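Antifreeze protein (Leucosporidium, PDB 3UYU) binds to the surface of ice crystals and inhibits their growth, conferring freeze tolerance with low thermal hysteresis activity. Local coordinates at residues L103-G108 / G118-T123; W142-A147 / I169-G174. The protein carries 2 engineered substitutions. One frame throughout, in Å; residues are numbered along the deposited sequence.

Overall arrangement
Contacts 1 and 2 lie side by side in one parallel sheet of a right-handed beta-helix, with their centres about 10 Å apart. Strand 118-122 of contact 1 neighbours strand 142-146 of contact 2, and Gln-145 ties them: its N lies 2.7 Å from Tyr-120 O and its O lies 2.8 Å from Trp-122 N, both probable hydrogen bonds. Contact 2 repeats the pairing one coil further on, whereas contact 1 keeps a single bridge before its first segment turns away. Ser-127, an inferred ice-binding position, belongs to a different sheet, close to the Gly-108 end of contact 1; its side chain is about 9 Å from the side chain of Ile-146.

Contact 1. Residues L103-G108 / G118-T123; sequences LELGAG and GLYKWT
Glu-104 and Leu-105 meet Trp-122 and Thr-123 at a turn of a right-handed beta-helix where side chains and a water take over from regular strand pairing. Leu-103 and Lys-121 make the single parallel bridge, with CD1 of Leu-103 lying alongside the aliphatic chain of Lys-121. The next donor, Glu-104 N, still reaches Lys-121 O, at 2.9 Å. The same oxygen takes a hydrogen from a water, which in turn accepts from Leu-105 N at 3.0 Å and so bridges the two segments. It rests 3.2 Å above the plane of the Trp-122 indole, over the centre of the ring system.

Trp-122 NE1 spends its hydrogen on Leu-105 O at 2.9 Å, in the indole plane and on a carbonyl lone pair; Gly-108 N uses the same oxygen, closing the turn. Tyr-120 offers Leu-105 CD2 a ring edge, while its OH is bonded to Val-116 O. Glu-104 starts away from the strand, but the bend at chi2 (-65°) swings its carboxylate back over Thr-123, where it takes the N-H that regular pairing would give to Glu-104 O. That one N-H of Thr-123 is shared on the syn side of the Glu-104 carboxylate, N lying 3.0 Å from OE1 and 3.1 Å from OE2, and Thr-123 OG1 adds a third bond to the group, the second on OE2, at 2.7 Å.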
loop_
_atom_site.group_PDB
_atom_site.type_symbol
_atom_site.label_atom_id
_atom_site.label_comp_id
_atom_site.label_asym_id
_atom_site.label_seq_id
_atom_site.Cartn_x
_atom_site.Cartn_y
_atom_site.Cartn_z
ATOM N N LEU A 103 -28.698 -0.673 15.236
ATOM C CA LEU A 103 -29.073 -1.840 14.449
ATOM C C LEU A 103 -30.464 -1.699 13.841
ATOM O O LEU A 103 -31.511 -1.575 14.513
ATOM C CB LEU A 103 -28.957 -3.080 15.296
ATOM C CG LEU A 103 -29.044 -4.484 14.637
ATOM C CD1 LEU A 103 -28.233 -4.617 13.319
ATOM C CD2 LEU A 103 -28.766 -5.612 15.615
ATOM N N GLU A 104 -30.467 -1.752 12.535
ATOM C CA GLU A 104 -31.662 -1.564 11.742
ATOM C C GLU A 104 -32.372 -0.225 12.021
ATOM O O GLU A 104 -33.591 -0.151 12.027
ATOM C CB GLU A 104 -32.662 -2.734 11.931
ATOM C CG GLU A 104 -31.998 -4.112 11.965
ATOM C CD GLU A 104 -31.316 -4.535 10.608
ATOM O OE1 GLU A 104 -31.347 -3.796 9.622
ATOM O OE2 GLU A 104 -30.734 -5.637 10.540
ATOM N N LEU A 105 -31.611 0.877 12.115
ATOM C CA LEU A 105 -32.256 2.175 12.431
ATOM C C LEU A 105 -33.245 2.529 11.326
ATOM O O LEU A 105 -32.959 2.441 10.135
ATOM C CB LEU A 105 -31.160 3.239 12.574
ATOM C CG LEU A 105 -31.663 4.644 12.815
ATOM C CD1 LEU A 105 -32.261 4.830 14.220
ATOM C CD2 LEU A 105 -30.479 5.593 12.575
ATOM N N GLY A 106 -34.459 2.935 11.736
ATOM C CA GLY A 106 -35.481 3.339 10.778
ATOM C C GLY A 106 -36.015 2.210 9.913
ATOM O O GLY A 106 -36.683 2.464 8.905
ATOM N N ALA A 107 -35.655 0.977 10.284
ATOM C CA ALA A 107 -35.999 -0.187 9.455
ATOM C C ALA A 107 -35.497 -0.035 8.027
ATOM O O ALA A 107 -36.103 -0.498 7.060
ATOM C CB ALA A 107 -37.569 -0.485 9.503
ATOM N N GLY A 108 -34.361 0.651 7.894
ATOM C CA GLY A 108 -33.748 0.864 6.563
ATOM C C GLY A 108 -33.982 2.241 5.943
ATOM O O GLY A 108 -33.330 2.568 4.951
ATOM N N GLY A 118 -20.763 7.056 15.477
ATOM C CA GLY A 118 -20.888 5.663 15.943
ATOM C C GLY A 118 -20.921 4.719 14.778
ATOM O O GLY A 118 -20.670 5.095 13.616
ATOM N N LEU A 119 -21.165 3.448 15.125
ATOM C CA LEU A 119 -21.249 2.340 14.201
ATOM C C LEU A 119 -22.696 1.957 13.952
ATOM O O LEU A 119 -23.406 1.634 14.900
ATOM C CB LEU A 119 -20.541 1.170 14.802
ATOM C CG LEU A 119 -20.029 0.012 13.942
ATOM C CD1 LEU A 119 -19.780 -1.317 14.592
ATOM C CD2 LEU A 119 -19.864 0.105 12.389
ATOM N N TYR A 120 -23.143 2.105 12.703
ATOM C CA TYR A 120 -24.521 1.869 12.281
ATOM C C TYR A 120 -24.584 0.651 11.335
ATOM O O TYR A 120 -23.843 0.613 10.351
ATOM C CB TYR A 120 -25.119 3.072 11.524
ATOM C CG TYR A 120 -25.282 4.342 12.356
ATOM C CD1 TYR A 120 -24.148 5.083 12.749
ATOM C CD2 TYR A 120 -26.548 4.861 12.638
ATOM C CE1 TYR A 120 -24.314 6.271 13.507
ATOM C CE2 TYR A 120 -26.740 6.021 13.395
ATOM C CZ TYR A 120 -25.597 6.712 13.836
ATOM O OH TYR A 120 -25.768 7.903 14.563
ATOM N N LYS A 121 -25.489 -0.301 11.629
ATOM C CA LYS A 121 -25.546 -1.544 10.834
ATOM C C LYS A 121 -26.985 -1.795 10.390
ATOM O O LYS A 121 -27.928 -1.675 11.192
ATOM C CB LYS A 121 -25.090 -2.744 11.664
ATOM C CG LYS A 121 -25.061 -4.051 10.875
ATOM C CD LYS A 121 -24.527 -5.203 11.738
ATOM C CE LYS A 121 -24.680 -6.488 10.933
ATOM N NZ LYS A 121 -23.502 -6.514 10.065
ATOM N N TRP A 122 -27.130 -2.238 9.143
ATOM C CA TRP A 122 -28.410 -2.748 8.629
ATOM C C TRP A 122 -28.175 -4.009 7.875
ATOM O O TRP A 122 -27.234 -4.098 7.065
ATOM C CB TRP A 122 -28.981 -1.839 7.574
ATOM C CG TRP A 122 -29.387 -0.463 8.102
ATOM C CD1 TRP A 122 -30.625 -0.084 8.441
ATOM C CD2 TRP A 122 -28.523 0.679 8.308
ATOM N NE1 TRP A 122 -30.635 1.251 8.834
ATOM C CE2 TRP A 122 -29.343 1.724 8.785
ATOM C CE3 TRP A 122 -27.148 0.896 8.141
ATOM C CZ2 TRP A 122 -28.833 3.032 9.067
ATOM C CZ3 TRP A 122 -26.604 2.217 8.401
ATOM C CH2 TRP A 122 -27.444 3.233 8.907
ATOM N N THR A 123 -29.094 -4.974 8.054
ATOM C CA THR A 123 -29.057 -6.196 7.203
ATOM C C THR A 123 -29.868 -6.061 5.935
ATOM O O THR A 123 -29.838 -6.958 5.064
ATOM C CB THR A 123 -29.475 -7.492 7.952
ATOM O OG1 THR A 123 -30.823 -7.355 8.404
ATOM C CG2 THR A 123 -28.597 -7.757 9.103
HETATM O O HOH W 1 -28.604 1.015 11.857
#

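Contact 2. Residues W142-A147 / I169-G174; sequences WVFQIA and IAFQVG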
loop_
_atom_site.group_PDB
_atom_site.type_symbol
_atom_site.label_atom_id
_atom_site.label_comp_id
_atom_site.label_asym_id
_atom_site.label_seq_id
_atom_site.Cartn_x
_atom_site.Cartn_y
_atom_site.Cartn_z
ATOM N N TRP A 142 -17.786 7.998 11.886
ATOM C CA TRP A 142 -19.035 7.291 11.565
ATOM C C TRP A 142 -18.684 6.152 10.578
ATOM O O TRP A 142 -17.989 6.380 9.610
ATOM C CB TRP A 142 -19.990 8.198 10.788
ATOM C CG TRP A 142 -20.670 9.304 11.577
ATOM C CD1 TRP A 142 -21.950 9.290 12.096
ATOM C CD2 TRP A 142 -20.123 10.603 11.867
ATOM N NE1 TRP A 142 -22.226 10.521 12.686
ATOM C CE2 TRP A 142 -21.131 11.330 12.563
ATOM C CE3 TRP A 142 -18.886 11.226 11.613
ATOM C CZ2 TRP A 142 -20.945 12.659 13.021
ATOM C CZ3 TRP A 142 -18.691 12.554 12.061
ATOM C CH2 TRP A 142 -19.740 13.240 12.802
ATOM N N VAL A 143 -19.245 4.960 10.806
ATOM C CA VAL A 143 -19.200 3.895 9.796
ATOM C C VAL A 143 -20.569 3.318 9.672
ATOM O O VAL A 143 -21.191 3.026 10.724
ATOM C CB VAL A 143 -18.211 2.757 10.201
ATOM C CG1 VAL A 143 -18.414 1.508 9.243
ATOM C CG2 VAL A 143 -16.801 3.290 10.211
ATOM N N PHE A 144 -21.041 3.207 8.427
ATOM C CA PHE A 144 -22.308 2.511 8.037
ATOM C C PHE A 144 -21.987 1.186 7.403
ATOM O O PHE A 144 -21.157 1.109 6.502
ATOM C CB PHE A 144 -23.090 3.411 7.051
ATOM C CG PHE A 144 -23.275 4.798 7.644
ATOM C CD1 PHE A 144 -22.253 5.767 7.537
ATOM C CD2 PHE A 144 -24.337 5.061 8.497
ATOM C CE1 PHE A 144 -22.387 7.024 8.224
ATOM C CE2 PHE A 144 -24.491 6.291 9.132
ATOM C CZ PHE A 144 -23.515 7.275 9.026
ATOM N N GLN A 145 -22.598 0.140 7.964
ATOM C CA GLN A 145 -22.466 -1.221 7.418
ATOM C C GLN A 145 -23.810 -1.637 6.842
ATOM O O GLN A 145 -24.778 -1.795 7.624
ATOM C CB GLN A 145 -22.068 -2.202 8.515
ATOM C CG GLN A 145 -20.803 -1.841 9.296
ATOM C CD GLN A 145 -20.583 -2.760 10.476
ATOM O OE1 GLN A 145 -21.541 -3.054 11.238
ATOM N NE2 GLN A 145 -19.331 -3.161 10.703
ATOM N N ILE A 146 -23.899 -1.642 5.518
ATOM C CA ILE A 146 -25.188 -1.854 4.821
ATOM C C ILE A 146 -25.054 -3.121 3.980
ATOM O O ILE A 146 -24.286 -3.152 3.006
ATOM C CB ILE A 146 -25.504 -0.632 3.906
ATOM C CG1 ILE A 146 -25.626 0.657 4.777
ATOM C CG2 ILE A 146 -26.781 -0.866 3.133
ATOM C CD1 ILE A 146 -25.591 1.943 4.038
ATOM N N ALA A 147 -25.816 -4.155 4.366
ATOM C CA ALA A 147 -25.745 -5.415 3.639
ATOM C C ALA A 147 -26.358 -5.340 2.268
ATOM O O ALA A 147 -25.909 -6.067 1.353
ATOM C CB ALA A 147 -26.365 -6.563 4.455
ATOM N N ILE A 169 -16.195 9.840 7.654
ATOM C CA ILE A 169 -17.521 9.230 7.403
ATOM C C ILE A 169 -17.264 8.161 6.332
ATOM O O ILE A 169 -16.779 8.485 5.228
ATOM C CB ILE A 169 -18.541 10.296 6.872
ATOM C CG1 ILE A 169 -18.826 11.371 7.984
ATOM C CG2 ILE A 169 -19.808 9.652 6.440
ATOM C CD1 ILE A 169 -19.639 12.624 7.443
ATOM N N ALA A 170 -17.547 6.897 6.679
ATOM C CA ALA A 170 -17.359 5.788 5.715
ATOM C C ALA A 170 -18.592 4.937 5.597
ATOM O O ALA A 170 -19.173 4.564 6.621
ATOM C CB ALA A 170 -16.176 4.916 6.151
ATOM N N PHE A 171 -18.986 4.661 4.343
ATOM C CA PHE A 171 -20.146 3.837 4.058
ATOM C C PHE A 171 -19.692 2.576 3.384
ATOM O O PHE A 171 -19.185 2.606 2.254
ATOM C CB PHE A 171 -21.085 4.593 3.078
ATOM C CG PHE A 171 -21.957 5.677 3.716
ATOM C CD1 PHE A 171 -23.298 5.395 4.011
ATOM C CD2 PHE A 171 -21.468 6.979 3.933
ATOM C CE1 PHE A 171 -24.167 6.374 4.576
ATOM C CE2 PHE A 171 -22.313 7.979 4.531
ATOM C CZ PHE A 171 -23.641 7.682 4.818
ATOM N N GLN A 172 -19.928 1.446 4.046
ATOM C CA GLN A 172 -19.610 0.149 3.398
ATOM C C GLN A 172 -20.928 -0.435 2.910
ATOM O O GLN A 172 -21.831 -0.605 3.722
ATOM C CB GLN A 172 -18.996 -0.768 4.462
ATOM C CG GLN A 172 -18.876 -2.303 4.011
ATOM C CD GLN A 172 -20.105 -3.106 4.384
ATOM O OE1 GLN A 172 -20.548 -3.082 5.546
ATOM N NE2 GLN A 172 -20.636 -3.886 3.405
ATOM N N VAL A 173 -21.022 -0.679 1.594
ATOM C CA VAL A 173 -22.320 -1.083 1.028
ATOM C C VAL A 173 -22.150 -2.346 0.192
ATOM O O VAL A 173 -21.381 -2.383 -0.760
ATOM C CB VAL A 173 -22.816 0.017 0.111
ATOM C CG1 VAL A 173 -24.214 -0.295 -0.450
ATOM C CG2 VAL A 173 -22.793 1.449 0.820
ATOM N N GLY A 174 -23.001 -3.339 0.488
ATOM C CA GLY A 174 -22.869 -4.685 -0.178
ATOM C C GLY A 174 -23.417 -4.718 -1.606
ATOM O O GLY A 174 -22.860 -5.425 -2.462
#
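Two successive coils of the beta-helix pair in parallel here, strands 142-146 and 169-173 running in register from Trp-142 beside Ile-169 to Ile-146 beside Val-173. Their axes approach to 4.7 Å and their directions differ by 9°. Five backbone hydrogen bonds alternate in direction between the strands, from Ala-170 N to Trp-142 O at one end to Gly-174 N to Ile-146 O at the other.

On one face of the sheet, apolar side chains pile on apolar. The Phe-144 and Phe-171 rings form an offset stack, centroids 4.2 Å apart and planes 15° from parallel, and CD1 of Phe-144 sits over the centre of the Phe-171 ring. The register puts both residues on one face, and CG anti to the carbonyl carbon in both leans the rings the same way. CD1 of Ile-146 lies 4.1 Å from Phe-171 CD1, at the ring edge, while Ile-169 puts CG1 3.6 Å from Trp-142 CE3. An alanine in place of Phe-171 would probably open a gap against one face of Phe-144, taking away the stack there and leaving its ring freer to tilt.

The opposite face, with Val-143, Ala-170 and the two glutamines, meets helix 76-96 and the segment after it. Gln-145 NE2 bonds to Ala-94 O and Phe-97 O, and Gln-172 NE2 to Tyr-91 OH. Gln-172 bends at chi2, bringing OE1 to 3.4 Å from Gln-145 CB. Such in-register stacking of side chains at equivalent positions on successive coils is typical of the parallel beta-helix.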